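Local coordinates for protein tryptophanyl-tRNA synthetase (Cryptosporidium parvum Iowa II, PDB 3HV0) that probably charges tRNA(Trp) with L-tryptophan using ATP, as a class I aminoacyl-tRNA synthetase, of which this chain is the C-terminal part carrying the catalytic domain, at residues R53-L57 / V94-F98; R170-I175 / V240-Y246; I289-A293 / K348-V352; G308-D314 / Y337-E341. All coordinates share one frame. Residues are numbered along the deposited sequence.

Contact 1: residues R53-L57 / V94-F98; sequences RNIFL and VPFLF
Phe56 lays its ring over that of Phe98 in an offset stack, centroids 3.8 Å apart and planes inclined by 17°, so one face of each ring is covered by the other. The two rings span backbones well apart: the CA atoms of Phe56 and Phe98 are 8.7 Å from each other, those of Ile55 and Val94 8.8 Å. Residues 94-98 form a helical turn (Phe98 N to Val94 O, 3.2 Å). Segment 53-57 leaves a short helix through a Schellman motif, with Asn54 at phi 56° and psi 42°, and enters a strand at Phe56. The m rotamer of Phe56 and the t rotamer of Phe98 bring the rings together. Around the edge of the Phe56 ring, CE1 meets Val94 O at 4.0 Å and CZ meets Pro95 CA at 4.0 Å. Beside the stack, Ile55 CG2 touches Val94 CG1 at 4.0 Å. Phe51 adds an edge-to-face contact to Phe98, while Ile252 of the neighbouring strand touches both stacked rings. Helix 93-106 links parallel strands 76-81 and 110-114, and its packing against strand 56-60 illustrates the helix-on-sheet core of the Rossmann-type catalytic domain, with the bound tryptophan about 6 Å from the side chain of Pro95.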
loop_
_atom_site.group_PDB
_atom_site.type_symbol
_atom_site.label_atom_id
_atom_site.label_comp_id
_atom_site.label_asym_id
_atom_site.label_seq_id
_atom_site.Cartn_x
_atom_site.Cartn_y
_atom_site.Cartn_z
ATOM N N ARG A 53 17.273 34.322 9.395
ATOM C CA ARG A 53 18.544 33.644 9.632
ATOM C C ARG A 53 18.866 32.630 8.522
ATOM O O ARG A 53 19.872 31.934 8.598
ATOM C CB ARG A 53 18.522 32.924 10.994
ATOM C CG ARG A 53 17.940 33.705 12.178
ATOM C CD ARG A 53 18.960 34.560 12.852
ATOM N NE ARG A 53 18.395 35.426 13.899
ATOM C CZ ARG A 53 18.135 35.050 15.152
ATOM N NH1 ARG A 53 18.356 33.788 15.557
ATOM N NH2 ARG A 53 17.643 35.941 16.005
ATOM N N ASN A 54 18.000 32.540 7.513
ATOM C CA ASN A 54 18.133 31.565 6.396
ATOM C C ASN A 54 18.223 30.103 6.855
ATOM O O ASN A 54 19.010 29.308 6.336
ATOM C CB ASN A 54 19.316 31.923 5.468
ATOM C CG ASN A 54 19.255 33.368 4.962
ATOM O OD1 ASN A 54 18.249 33.810 4.416
ATOM N ND2 ASN A 54 20.333 34.105 5.158
ATOM N N ILE A 55 17.393 29.765 7.831
ATOM C CA ILE A 55 17.259 28.402 8.325
ATOM C C ILE A 55 16.269 27.694 7.414
ATOM O O ILE A 55 16.480 26.553 7.038
ATOM C CB ILE A 55 16.718 28.351 9.786
ATOM C CG1 ILE A 55 17.616 29.123 10.754
ATOM C CG2 ILE A 55 16.558 26.890 10.248
ATOM C CD1 ILE A 55 18.880 28.410 11.153
ATOM N N PHE A 56 15.160 28.365 7.128
ATOM C CA PHE A 56 14.339 28.050 5.969
ATOM C C PHE A 56 14.811 29.000 4.888
ATOM O O PHE A 56 14.499 30.202 4.920
ATOM C CB PHE A 56 12.842 28.223 6.252
ATOM C CG PHE A 56 12.206 27.021 6.873
ATOM C CD1 PHE A 56 12.196 26.854 8.251
ATOM C CD2 PHE A 56 11.665 26.020 6.080
ATOM C CE1 PHE A 56 11.628 25.715 8.820
ATOM C CE2 PHE A 56 11.094 24.895 6.641
ATOM C CZ PHE A 56 11.067 24.745 8.014
ATOM N N LEU A 57 15.607 28.471 3.961
ATOM C CA LEU A 57 16.289 29.294 2.961
ATOM C C LEU A 57 15.757 29.129 1.540
ATOM O O LEU A 57 16.068 29.934 0.677
ATOM C CB LEU A 57 17.789 29.004 2.960
ATOM C CG LEU A 57 18.340 27.573 2.929
ATOM C CD1 LEU A 57 17.344 26.514 2.527
ATOM C CD2 LEU A 57 19.549 27.481 2.031
ATOM N N VAL A 94 12.617 21.801 14.430
ATOM C CA VAL A 94 12.809 22.929 13.526
ATOM C C VAL A 94 11.663 23.020 12.493
ATOM O O VAL A 94 11.011 24.063 12.381
ATOM C CB VAL A 94 14.222 22.919 12.881
ATOM C CG1 VAL A 94 14.293 23.841 11.640
ATOM C CG2 VAL A 94 15.276 23.313 13.933
ATOM N N PRO A 95 11.365 21.935 11.780
ATOM C CA PRO A 95 10.220 22.088 10.883
ATOM C C PRO A 95 8.870 22.221 11.596
ATOM O O PRO A 95 8.007 22.937 11.115
ATOM C CB PRO A 95 10.263 20.807 10.042
ATOM C CG PRO A 95 11.632 20.307 10.173
ATOM C CD PRO A 95 12.041 20.650 11.569
ATOM N N PHE A 96 8.697 21.557 12.737
ATOM C CA PHE A 96 7.431 21.598 13.482
ATOM C C PHE A 96 7.142 22.976 14.108
ATOM O O PHE A 96 6.027 23.493 13.977
ATOM C CB PHE A 96 7.361 20.474 14.524
ATOM C CG PHE A 96 7.035 19.133 13.921
ATOM C CD1 PHE A 96 5.748 18.830 13.543
ATOM C CD2 PHE A 96 8.027 18.209 13.669
ATOM C CE1 PHE A 96 5.451 17.630 12.948
ATOM C CE2 PHE A 96 7.732 17.006 13.087
ATOM C CZ PHE A 96 6.448 16.711 12.729
ATOM N N LEU A 97 8.138 23.558 14.767
ATOM C CA LEU A 97 8.017 24.915 15.302
ATOM C C LEU A 97 7.713 25.929 14.193
ATOM O O LEU A 97 6.919 26.853 14.371
ATOM C CB LEU A 97 9.277 25.331 16.073
ATOM C CG LEU A 97 9.581 24.675 17.434
ATOM C CD1 LEU A 97 10.759 25.398 18.115
ATOM C CD2 LEU A 97 8.384 24.623 18.371
ATOM N N PHE A 98 8.321 25.737 13.029
ATOM C CA PHE A 98 8.074 26.628 11.885
ATOM C C PHE A 98 6.648 26.510 11.316
ATOM O O PHE A 98 5.993 27.512 11.024
ATOM C CB PHE A 98 9.085 26.354 10.790
ATOM C CG PHE A 98 9.059 27.356 9.701
ATOM C CD1 PHE A 98 9.489 28.652 9.938
ATOM C CD2 PHE A 98 8.596 27.016 8.441
ATOM C CE1 PHE A 98 9.466 29.602 8.938
ATOM C CE2 PHE A 98 8.574 27.931 7.428
ATOM C CZ PHE A 98 9.017 29.243 7.666
#

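Contact 2: residues R170-I175 / V240-Y246; sequences RIEKKI and VAPRLGY
Leu244 and Val240 form the apolar centre, set against one side of the last turns of helix 157-174, which follows an outermost strand of the Rossmann-type sheet. Leu244, with chi1 m and chi2 t, reaches Ile171 CG1 through CD1 at 4.2 Å, while its CD2 meets Lys174 CG at 3.9 Å and Arg170 O at 3.4 Å. Val240 contributes CG2 to Ile171 CG2 at 4.3 Å and CG1 to Lys174 CB at 4.2 Å. The nearest CA pairs are Ile171 with Val240 at 6.7 Å and Arg170 with Leu244 at 7.4 Å, so positions 170, 171 and 174 supply the helical surface. Opposite them the chain, coming off helix 231-240, coils tightly: Gly245 N bonds to Pro242 O at 2.8 Å and Tyr246 N to Ala241 O at 2.9 Å, with Gly245 at a positive phi of 68°. Farther out, Arg170 NH1 and Tyr246 OH sit 3.6 Å apart without bonding; Asp167 pairs with both, by a salt bridge to the arginine and a hydrogen bond to the hydroxyl. Lys173 turns instead to the second subunit, hydrogen-bonding through NZ to its Phe120 O and Lys123 O and making a cation-pi contact with that Phe120 ring, which puts this helix end in the dimer interface. At the other polar edge, Arg243 NH1 donates a weak hydrogen bond of 3.1 Å to Lys174 O, its N-H...O angle only 122°.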
loop_
_atom_site.group_PDB
_atom_site.type_symbol
_atom_site.label_atom_id
_atom_site.label_comp_id
_atom_site.label_asym_id
_atom_site.label_seq_id
_atom_site.Cartn_x
_atom_site.Cartn_y
_atom_site.Cartn_z
ATOM N N ARG A 170 -2.564 5.858 -7.879
ATOM C CA ARG A 170 -2.534 6.792 -9.007
ATOM C C ARG A 170 -1.146 7.368 -9.273
ATOM O O ARG A 170 -0.750 7.560 -10.418
ATOM C CB ARG A 170 -3.500 7.941 -8.756
ATOM C CG ARG A 170 -4.943 7.571 -8.936
ATOM C CD ARG A 170 -5.858 8.673 -8.408
ATOM N NE ARG A 170 -7.272 8.271 -8.433
ATOM C CZ ARG A 170 -8.125 8.368 -7.408
ATOM N NH1 ARG A 170 -7.750 8.864 -6.250
ATOM N NH2 ARG A 170 -9.379 7.969 -7.546
ATOM N N ILE A 171 -0.407 7.654 -8.219
ATOM C CA ILE A 171 0.994 8.067 -8.346
ATOM C C ILE A 171 1.866 6.911 -8.857
ATOM O O ILE A 171 2.721 7.099 -9.696
ATOM C CB ILE A 171 1.556 8.537 -6.997
ATOM C CG1 ILE A 171 0.841 9.813 -6.522
ATOM C CG2 ILE A 171 3.065 8.778 -7.106
ATOM C CD1 ILE A 171 0.979 10.058 -5.038
ATOM N N GLU A 172 1.639 5.711 -8.345
ATOM C CA GLU A 172 2.475 4.557 -8.692
ATOM C C GLU A 172 2.361 4.171 -10.150
ATOM O O GLU A 172 3.357 3.813 -10.781
ATOM C CB GLU A 172 2.153 3.373 -7.786
ATOM C CG GLU A 172 2.719 3.584 -6.419
ATOM C CD GLU A 172 2.395 2.497 -5.435
ATOM O OE1 GLU A 172 1.595 1.580 -5.733
ATOM O OE2 GLU A 172 2.962 2.593 -4.315
ATOM N N LYS A 173 1.158 4.305 -10.700
ATOM C CA LYS A 173 0.902 3.948 -12.099
ATOM C C LYS A 173 1.621 4.884 -13.070
ATOM O O LYS A 173 1.881 4.511 -14.212
ATOM C CB LYS A 173 -0.598 3.996 -12.370
ATOM C CG LYS A 173 -1.037 3.284 -13.624
ATOM C CD LYS A 173 -2.541 3.381 -13.736
ATOM C CE LYS A 173 -3.063 2.805 -15.024
ATOM N NZ LYS A 173 -4.538 2.672 -14.928
ATOM N N LYS A 174 1.944 6.085 -12.598
ATOM C CA LYS A 174 2.590 7.102 -13.419
ATOM C C LYS A 174 4.118 7.154 -13.268
ATOM O O LYS A 174 4.768 7.884 -14.018
ATOM C CB LYS A 174 2.014 8.485 -13.098
ATOM C CG LYS A 174 0.560 8.658 -13.462
ATOM C CD LYS A 174 0.353 8.650 -14.966
ATOM C CE LYS A 174 -1.106 8.833 -15.350
ATOM N NZ LYS A 174 -1.240 8.914 -16.825
ATOM N N ILE A 175 4.693 6.412 -12.322
ATOM C CA ILE A 175 6.152 6.402 -12.157
ATOM C C ILE A 175 6.783 5.046 -12.480
ATOM O O ILE A 175 6.345 4.022 -11.992
ATOM C CB ILE A 175 6.581 6.808 -10.737
ATOM C CG1 ILE A 175 6.363 8.301 -10.516
ATOM C CG2 ILE A 175 8.059 6.546 -10.526
ATOM C CD1 ILE A 175 5.075 8.642 -9.854
ATOM N N VAL A 240 4.321 14.384 -11.205
ATOM C CA VAL A 240 3.123 13.577 -11.528
ATOM C C VAL A 240 1.803 14.348 -11.408
ATOM O O VAL A 240 0.832 13.985 -12.076
ATOM C CB VAL A 240 3.037 12.247 -10.721
ATOM C CG1 VAL A 240 4.233 11.397 -11.004
ATOM C CG2 VAL A 240 2.945 12.510 -9.256
ATOM N N ALA A 241 1.773 15.392 -10.583
ATOM C CA ALA A 241 0.581 16.242 -10.408
ATOM C C ALA A 241 -0.217 16.526 -11.691
ATOM O O ALA A 241 -1.412 16.272 -11.742
ATOM C CB ALA A 241 0.967 17.582 -9.742
ATOM N N PRO A 242 0.430 17.106 -12.717
ATOM C CA PRO A 242 -0.362 17.436 -13.899
ATOM C C PRO A 242 -0.963 16.194 -14.543
ATOM O O PRO A 242 -2.135 16.184 -14.873
ATOM C CB PRO A 242 0.635 18.151 -14.832
ATOM C CG PRO A 242 1.969 18.020 -14.216
ATOM C CD PRO A 242 1.777 17.709 -12.768
ATOM N N ARG A 243 -0.185 15.132 -14.665
ATOM C CA ARG A 243 -0.691 13.883 -15.260
ATOM C C ARG A 243 -1.868 13.218 -14.522
ATOM O O ARG A 243 -2.476 12.285 -15.041
ATOM C CB ARG A 243 0.452 12.886 -15.395
ATOM C CG ARG A 243 1.494 13.351 -16.400
ATOM C CD ARG A 243 2.610 12.346 -16.592
ATOM N NE ARG A 243 3.649 12.497 -15.577
ATOM C CZ ARG A 243 4.549 11.561 -15.262
ATOM N NH1 ARG A 243 4.552 10.375 -15.890
ATOM N NH2 ARG A 243 5.448 11.808 -14.294
ATOM N N LEU A 244 -2.160 13.671 -13.308
ATOM C CA LEU A 244 -3.321 13.222 -12.545
ATOM C C LEU A 244 -4.400 14.308 -12.501
ATOM O O LEU A 244 -5.454 14.114 -11.902
ATOM C CB LEU A 244 -2.895 12.854 -11.118
ATOM C CG LEU A 244 -1.799 11.768 -10.996
ATOM C CD1 LEU A 244 -1.315 11.629 -9.592
ATOM C CD2 LEU A 244 -2.264 10.418 -11.495
ATOM N N GLY A 245 -4.130 15.447 -13.128
ATOM C CA GLY A 245 -5.029 16.595 -13.062
ATOM C C GLY A 245 -5.117 17.221 -11.697
ATOM O O GLY A 245 -6.159 17.764 -11.337
ATOM N N TYR A 246 -4.014 17.135 -10.949
ATOM C CA TYR A 246 -3.908 17.626 -9.572
ATOM C C TYR A 246 -2.969 18.841 -9.537
ATOM O O TYR A 246 -2.153 19.024 -10.443
ATOM C CB TYR A 246 -3.352 16.541 -8.644
ATOM C CG TYR A 246 -4.275 15.374 -8.275
ATOM C CD1 TYR A 246 -5.624 15.341 -8.623
ATOM C CD2 TYR A 246 -3.774 14.296 -7.549
ATOM C CE1 TYR A 246 -6.442 14.264 -8.263
ATOM C CE2 TYR A 246 -4.569 13.235 -7.188
ATOM C CZ TYR A 246 -5.900 13.220 -7.543
ATOM O OH TYR A 246 -6.650 12.134 -7.159
#

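Contact 3: residues I289-A293 / K348-V352; sequences IMKYA and KSILV
A buried lysine can spend its amino group on the carbonyls at a helix terminus, as happens here where two helices of the C-terminal helical domain pack together. Lys348 NZ donates weak hydrogen bonds to Ile289 O at 3.0 Å and to Ala293 O at 2.8 Å. The first acceptor, whose position is less certain, also receives the backbone bond from Ala293 N at 3.0 Å; the second belongs to the first residue beyond helix 282-292, at phi -85° and psi 109°. Within helix 344-367, Lys348 O accepts from Val352 N at 3.2 Å. To reach across, the lysine runs m, t, 91° and p along chi1 to chi4, passing Met290, whose CA lies 3.6 Å from Lys348 CE. Between the two segments the backbones come closest at Ile289 and Lys348, CA atoms 6.7 Å apart. Ser316 of helix 315-323 touches Ile289, Lys348 and Leu351. Beneath the polar bridge, Ile289 CG2 meets Leu351 CD2 at 4.0 Å and Ile289 CG1 meets Val352 CG2 at 3.5 Å.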
loop_
_atom_site.group_PDB
_atom_site.type_symbol
_atom_site.label_atom_id
_atom_site.label_comp_id
_atom_site.label_asym_id
_atom_site.label_seq_id
_atom_site.Cartn_x
_atom_site.Cartn_y
_atom_site.Cartn_z
ATOM N N ILE A 289 26.607 18.322 24.949
ATOM C CA ILE A 289 27.288 19.461 24.304
ATOM C C ILE A 289 28.783 19.383 24.575
ATOM O O ILE A 289 29.610 19.519 23.666
ATOM C CB ILE A 289 26.847 20.880 24.809
ATOM C CG1 ILE A 289 25.349 20.971 25.106
ATOM C CG2 ILE A 289 27.231 21.949 23.767
ATOM C CD1 ILE A 289 24.466 20.671 23.908
ATOM N N MET A 290 29.112 19.170 25.847
ATOM C CA MET A 290 30.491 19.264 26.318
ATOM C C MET A 290 31.369 18.202 25.670
ATOM O O MET A 290 32.526 18.464 25.365
ATOM C CB MET A 290 30.549 19.169 27.848
ATOM C CG MET A 290 29.843 20.338 28.558
ATOM S SD MET A 290 30.641 21.958 28.360
ATOM C CE MET A 290 29.489 23.006 29.271
ATOM N N LYS A 291 30.795 17.024 25.431
ATOM C CA LYS A 291 31.539 15.877 24.912
ATOM C C LYS A 291 31.418 15.726 23.390
ATOM O O LYS A 291 32.417 15.506 22.709
ATOM C CB LYS A 291 31.073 14.584 25.601
ATOM N N TYR A 292 30.207 15.862 22.861
ATOM C CA TYR A 292 29.926 15.533 21.451
ATOM C C TYR A 292 29.751 16.752 20.527
ATOM O O TYR A 292 29.669 16.589 19.303
ATOM C CB TYR A 292 28.658 14.654 21.346
ATOM C CG TYR A 292 28.743 13.292 22.024
ATOM C CD1 TYR A 292 29.349 12.210 21.390
ATOM C CD2 TYR A 292 28.194 13.083 23.293
ATOM C CE1 TYR A 292 29.423 10.958 22.009
ATOM C CE2 TYR A 292 28.267 11.836 23.921
ATOM C CZ TYR A 292 28.883 10.778 23.271
ATOM O OH TYR A 292 28.966 9.537 23.872
ATOM N N ALA A 293 29.666 17.955 21.099
ATOM C CA ALA A 293 29.439 19.173 20.306
ATOM C C ALA A 293 30.755 19.703 19.771
ATOM O O ALA A 293 31.566 20.214 20.530
ATOM C CB ALA A 293 28.748 20.240 21.140
ATOM N N LYS A 348 29.210 27.202 25.188
ATOM C CA LYS A 348 28.554 25.907 25.349
ATOM C C LYS A 348 27.586 25.912 26.522
ATOM O O LYS A 348 26.597 25.174 26.513
ATOM C CB LYS A 348 29.582 24.799 25.525
ATOM C CG LYS A 348 30.436 24.587 24.298
ATOM C CD LYS A 348 31.539 23.591 24.559
ATOM C CE LYS A 348 31.101 22.177 24.227
ATOM N NZ LYS A 348 31.095 21.939 22.748
ATOM N N SER A 349 27.872 26.746 27.522
ATOM C CA SER A 349 26.996 26.871 28.689
ATOM C C SER A 349 25.746 27.676 28.337
ATOM O O SER A 349 24.636 27.287 28.697
ATOM C CB SER A 349 27.734 27.500 29.871
ATOM O OG SER A 349 26.824 27.895 30.882
ATOM N N ILE A 350 25.923 28.781 27.621
ATOM C CA ILE A 350 24.786 29.595 27.178
ATOM C C ILE A 350 23.764 28.752 26.396
ATOM O O ILE A 350 22.556 28.856 26.615
ATOM C CB ILE A 350 25.245 30.787 26.307
ATOM C CG1 ILE A 350 26.090 31.760 27.133
ATOM C CG2 ILE A 350 24.043 31.513 25.739
ATOM C CD1 ILE A 350 26.808 32.819 26.319
ATOM N N LEU A 351 24.271 27.924 25.485
ATOM C CA LEU A 351 23.452 26.979 24.704
ATOM C C LEU A 351 22.732 25.946 25.570
ATOM O O LEU A 351 21.557 25.658 25.347
ATOM C CB LEU A 351 24.327 26.248 23.685
ATOM C CG LEU A 351 23.700 25.073 22.950
ATOM C CD1 LEU A 351 22.456 25.509 22.194
ATOM C CD2 LEU A 351 24.710 24.468 22.019
ATOM N N VAL A 352 23.451 25.378 26.539
ATOM C CA VAL A 352 22.878 24.417 27.493
ATOM C C VAL A 352 21.652 24.994 28.200
ATOM O O VAL A 352 20.610 24.331 28.271
ATOM C CB VAL A 352 23.922 23.957 28.566
ATOM C CG1 VAL A 352 23.238 23.237 29.746
ATOM C CG2 VAL A 352 24.991 23.058 27.931
#

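Contact 4: residues G308-D314 / Y337-E341; sequences GANLDVD and YSSGE
The hydroxyl of Tyr337 donates to Asp314, with OH and OD1 2.7 Å apart. Asp314 does double duty: OD1 also accepts from Gly296 N, and OD2 caps Trp317 N, making this residue the N-cap of helix 315-323. A weak hydrogen bond of 3.4 Å runs from Ala309 N to Ser338 O, and Gly308 CA adds a CA-H...O contact of 3.2 Å to the same oxygen. Here a CB on Gly308 would clash, lying 2.2 Å from Ser338 O. Between these two tethers, Asn310 folds the loop into an Asx turn, OD1 accepting from Asp312 N at 3.0 Å, while Asp314 N returns to Asn310 O at 3.2 Å. The principle is that of a loop strapped across a helix end in an all-helical domain: an extended run at 308-310, then helical angles at 311-313, lies over the last turn of helix 327-339, after which Gly340 breaks the helical conformation with phi 97°. CA atoms approach to 4.3 Å for Gly308 and Gly340, and 4.9 Å for Ala309 and Ser338. With chi1 t, Tyr337 places its ring beneath Ala309, whose CB makes a CH-pi contact 3.8 Å from the centroid and 12° off the normal. Leu311 CD1 rests on Ser338 CB at 3.7 Å.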
loop_
_atom_site.group_PDB
_atom_site.type_symbol
_atom_site.label_atom_id
_atom_site.label_comp_id
_atom_site.label_asym_id
_atom_site.label_seq_id
_atom_site.Cartn_x
_atom_site.Cartn_y
_atom_site.Cartn_z
ATOM N N GLY A 308 41.181 33.656 18.258
ATOM C CA GLY A 308 39.733 33.592 18.092
ATOM C C GLY A 308 39.189 32.233 17.664
ATOM O O GLY A 308 39.918 31.244 17.599
ATOM N N ALA A 309 37.893 32.204 17.355
ATOM C CA ALA A 309 37.167 30.970 17.014
ATOM C C ALA A 309 36.510 31.022 15.619
ATOM O O ALA A 309 36.213 32.100 15.090
ATOM C CB ALA A 309 36.106 30.684 18.078
ATOM N N ASN A 310 36.269 29.837 15.056
ATOM C CA ASN A 310 35.641 29.671 13.737
ATOM C C ASN A 310 34.150 29.319 13.860
ATOM O O ASN A 310 33.796 28.178 14.164
ATOM C CB ASN A 310 36.382 28.577 12.953
ATOM C CG ASN A 310 35.859 28.393 11.541
ATOM O OD1 ASN A 310 34.669 28.537 11.270
ATOM N ND2 ASN A 310 36.755 28.056 10.631
ATOM N N LEU A 311 33.293 30.303 13.580
ATOM C CA LEU A 311 31.846 30.187 13.786
ATOM C C LEU A 311 31.157 29.261 12.798
ATOM O O LEU A 311 30.067 28.770 13.068
ATOM C CB LEU A 311 31.176 31.563 13.721
ATOM C CG LEU A 311 31.386 32.482 14.928
ATOM C CD1 LEU A 311 32.755 33.157 14.875
ATOM C CD2 LEU A 311 30.302 33.533 14.991
ATOM N N ASP A 312 31.777 29.023 11.652
ATOM C CA ASP A 312 31.171 28.159 10.634
ATOM C C ASP A 312 31.227 26.670 11.003
ATOM O O ASP A 312 30.372 25.888 10.574
ATOM C CB ASP A 312 31.817 28.410 9.269
ATOM C CG ASP A 312 31.400 29.742 8.673
ATOM O OD1 ASP A 312 32.053 30.767 8.952
ATOM O OD2 ASP A 312 30.407 29.765 7.924
ATOM N N VAL A 313 32.228 26.295 11.797
ATOM C CA VAL A 313 32.397 24.911 12.258
ATOM C C VAL A 313 31.870 24.658 13.679
ATOM O O VAL A 313 31.616 23.509 14.034
ATOM C CB VAL A 313 33.875 24.493 12.219
ATOM C CG1 VAL A 313 34.413 24.597 10.801
ATOM C CG2 VAL A 313 34.697 25.339 13.184
ATOM N N ASP A 314 31.722 25.715 14.484
ATOM C CA ASP A 314 31.266 25.574 15.873
ATOM C C ASP A 314 29.780 25.186 15.959
ATOM O O ASP A 314 28.890 25.965 15.597
ATOM C CB ASP A 314 31.534 26.842 16.686
ATOM C CG ASP A 314 31.301 26.632 18.178
ATOM O OD1 ASP A 314 32.250 26.252 18.906
ATOM O OD2 ASP A 314 30.156 26.829 18.626
ATOM N N TYR A 337 32.865 35.763 20.827
ATOM C CA TYR A 337 33.412 34.406 20.613
ATOM C C TYR A 337 34.325 34.335 19.383
ATOM O O TYR A 337 35.250 33.522 19.329
ATOM C CB TYR A 337 32.273 33.387 20.482
ATOM C CG TYR A 337 32.699 31.924 20.443
ATOM C CD1 TYR A 337 33.652 31.421 21.331
ATOM C CD2 TYR A 337 32.120 31.035 19.544
ATOM C CE1 TYR A 337 34.035 30.080 21.302
ATOM C CE2 TYR A 337 32.487 29.690 19.514
ATOM C CZ TYR A 337 33.443 29.215 20.391
ATOM O OH TYR A 337 33.805 27.879 20.357
ATOM N N SER A 338 34.046 35.181 18.397
ATOM C CA SER A 338 34.934 35.371 17.254
ATOM C C SER A 338 36.273 36.021 17.660
ATOM O O SER A 338 37.343 35.562 17.266
ATOM C CB SER A 338 34.238 36.240 16.202
ATOM O OG SER A 338 35.163 36.838 15.314
ATOM N N SER A 339 36.198 37.091 18.444
ATOM C CA SER A 339 37.360 37.917 18.734
ATOM C C SER A 339 38.239 37.341 19.839
ATOM O O SER A 339 39.363 37.810 20.049
ATOM C CB SER A 339 36.912 39.330 19.111
ATOM O OG SER A 339 36.050 39.314 20.234
ATOM N N GLY A 340 37.727 36.343 20.555
ATOM C CA GLY A 340 38.489 35.665 21.604
ATOM C C GLY A 340 38.238 36.148 23.022
ATOM O O GLY A 340 38.948 35.740 23.938
ATOM N N GLU A 341 37.237 37.007 23.217
ATOM C CA GLU A 341 36.831 37.414 24.572
ATOM C C GLU A 341 35.628 36.594 25.055
ATOM O O GLU A 341 34.780 37.063 25.820
ATOM C CB GLU A 341 36.564 38.928 24.662
ATOM C CG GLU A 341 35.425 39.456 23.801
ATOM C CD GLU A 341 35.063 40.892 24.110
ATOM O OE1 GLU A 341 35.034 41.257 25.301
ATOM O OE2 GLU A 341 34.791 41.654 23.162
#

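The contacts follow a two-domain plan. Contacts 1 and 2 belong to the Rossmann-type catalytic domain: the first packs helix 93-106 on the sheet, about 8 Å from the chain's centre; the second, its centre about 30 Å from that of contact 1, lies at the dimer interface. Contacts 3 and 4, with centres about 15 Å apart, tie together the helices from 282-292 to 344-367, in a helical domain that probably reads the anticodon, as in relatives. Along the chain 1, 2 and 3 come in series, while contact 4 falls between the two segments of contact 3. Contacts 2 and 4, with centres about 50 Å apart, lie on opposite sides of the chain's centre.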